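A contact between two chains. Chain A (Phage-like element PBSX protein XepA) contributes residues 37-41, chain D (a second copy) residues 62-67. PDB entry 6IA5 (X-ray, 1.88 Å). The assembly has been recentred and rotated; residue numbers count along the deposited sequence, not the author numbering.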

# COMPACT_ATOMS: atom_id res chain seq x y z
N SER A 37 21.81 -13.14 13.16
CA SER A 37 21.36 -13.82 11.95
C SER A 37 22.42 -13.76 10.85
O SER A 37 22.34 -14.55 9.90
CB SER A 37 20.05 -13.23 11.44
OG SER A 37 20.23 -11.89 11.05
N GLY A 38 23.39 -12.84 10.96
CA GLY A 38 24.47 -12.70 9.99
C GLY A 38 25.68 -13.61 10.30
O GLY A 38 26.59 -13.72 9.48
N VAL A 39 25.66 -14.26 11.48
CA VAL A 39 26.73 -15.17 11.89
C VAL A 39 26.38 -16.58 11.40
O VAL A 39 25.21 -16.92 11.29
CB VAL A 39 26.92 -15.12 13.43
CG1 VAL A 39 27.99 -16.10 13.94
CG2 VAL A 39 27.25 -13.72 13.90
N ALA A 40 27.39 -17.39 11.08
CA ALA A 40 27.14 -18.77 10.70
C ALA A 40 28.09 -19.70 11.47
O ALA A 40 29.19 -19.30 11.88
CB ALA A 40 27.29 -18.95 9.20
N GLU A 41 27.65 -20.94 11.65
CA GLU A 41 28.47 -22.04 12.12
C GLU A 41 28.70 -23.01 10.97
O GLU A 41 27.75 -23.34 10.26
CB GLU A 41 27.70 -22.73 13.28
CG GLU A 41 28.41 -23.98 13.78
CD GLU A 41 27.74 -24.71 14.93
OE1 GLU A 41 26.48 -24.75 14.99
OE2 GLU A 41 28.48 -25.23 15.77
N LEU D 62 31.48 -17.74 2.68
CA LEU D 62 31.23 -18.69 3.75
C LEU D 62 32.28 -18.50 4.84
O LEU D 62 33.48 -18.49 4.58
CB LEU D 62 31.27 -20.11 3.19
CG LEU D 62 30.32 -20.40 2.03
CD1 LEU D 62 30.36 -21.88 1.65
CD2 LEU D 62 28.89 -19.95 2.32
N GLY D 63 31.80 -18.33 6.08
CA GLY D 63 32.68 -18.07 7.20
C GLY D 63 31.83 -17.80 8.43
O GLY D 63 30.61 -17.97 8.38
N ALA D 64 32.48 -17.29 9.47
CA ALA D 64 31.83 -16.94 10.72
C ALA D 64 30.77 -15.86 10.47
O ALA D 64 29.73 -15.85 11.11
CB ALA D 64 32.87 -16.50 11.72
N VAL D 65 31.05 -14.96 9.53
CA VAL D 65 30.08 -13.96 9.10
C VAL D 65 29.65 -14.34 7.69
O VAL D 65 30.47 -14.39 6.78
CB VAL D 65 30.67 -12.55 9.15
CG1 VAL D 65 29.64 -11.51 8.68
CG2 VAL D 65 31.14 -12.22 10.57
N LEU D 66 28.36 -14.62 7.50
CA LEU D 66 27.93 -15.10 6.19
C LEU D 66 27.57 -13.90 5.29
O LEU D 66 26.52 -13.28 5.45
CB LEU D 66 26.74 -16.05 6.43
CG LEU D 66 26.50 -17.11 5.36
CD1 LEU D 66 26.31 -16.52 3.96
CD2 LEU D 66 27.56 -18.21 5.37
N ILE D 67 28.46 -13.56 4.36
CA ILE D 67 28.30 -12.35 3.55
C ILE D 67 27.12 -12.53 2.59
O ILE D 67 27.10 -13.49 1.84
CB ILE D 67 29.61 -11.96 2.82
CG1 ILE D 67 30.79 -11.77 3.77
CG2 ILE D 67 29.39 -10.73 1.96
CD1 ILE D 67 30.49 -10.86 4.94

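How do the two backbones meet? They run in opposite directions past each other, so that G38(A) lies nearest L66(D), V39(A) nearest V65(D) and A40(A) nearest A64(D). The approach is tightest in the middle, where V39(A) CA and V65(D) CA are 4.5 Å apart, and there the chains form a single beta bridge. The bridge is a single pair, and chain D has no regular strand in this stretch. G38(A) ends a 3-10 segment that begins earlier in the chain, and V39(A), with phi/psi of -90/149, opens the chain into an extended form, while V65(D) at -110/119 is extended in the same manner.

Which atoms hold the bridge together? Two backbone hydrogen bonds, one on either side of the V39(A)–V65(D) pair, carry it. L66(D) N donates to G38(A) O at 2.8 Å, and A40(A) N donates to A64(D) O, also at 2.8 Å; the angles at hydrogen, 161° and 159°, are close to straight. Each chain thus gives one donor and one acceptor, and the paired residues V39(A) and V65(D) sit inside the ring that these bonds close. The two acceptors also receive CA-H...O contacts, from V39(A) CA to A64(D) O at 3.2 Å and from V65(D) CA to G38(A) O at 3.5 Å. These are bent further from linear, with angles of 134° and 135°, and supplement the N-H bonds. Because backbone atoms supply all these links, the bridge itself demands no particular side-chain chemistry.

What do the side chains add? A40(A) and L66(D) both direct their CA-to-CB bonds toward the partner stretch, and they meet in an apolar contact, A40(A) CB to L66(D) CD2 at 3.9 Å. The leucine, with chi1 at -154° (t) and chi2 at -56° (m), brings a methyl group to the alanine, whose short side chain also packs against the backbone of the other chain, A40(A) CB lying 3.6 Å from G63(D) O. A40(A) has the largest area covered by the opposite stretch, 62 Å² of the 237 Å² buried in all. The valines behave differently. Both aim their CA-to-CB bonds away from the partner, each with chi1 in the t well, yet V39(A) CG1 still comes within 3.3 Å of A64(D) O; both are nevertheless buried in the assembly, a setting that suits their branched hydrocarbon side chains.

What do G38(A) and A64(D) contribute, and where does the contact end? G38(A) is buried and has 45 Å² covered by the partner without any side chain, so its contribution is made by backbone alone, chiefly through its carbonyl. A64(D) likewise works through its carbonyl: its methyl points away, and A64(D) CB comes no closer to the other stretch than 4.6 Å, to A40(A) O, and although the residue is partly exposed, 43 Å² of it is covered. Farther out the contact fades. E41(A) turns away from the partner and is partly exposed, a natural setting for a carboxylate, while S37(A) keeps its hydroxyl for a hydrogen bond elsewhere in the structure.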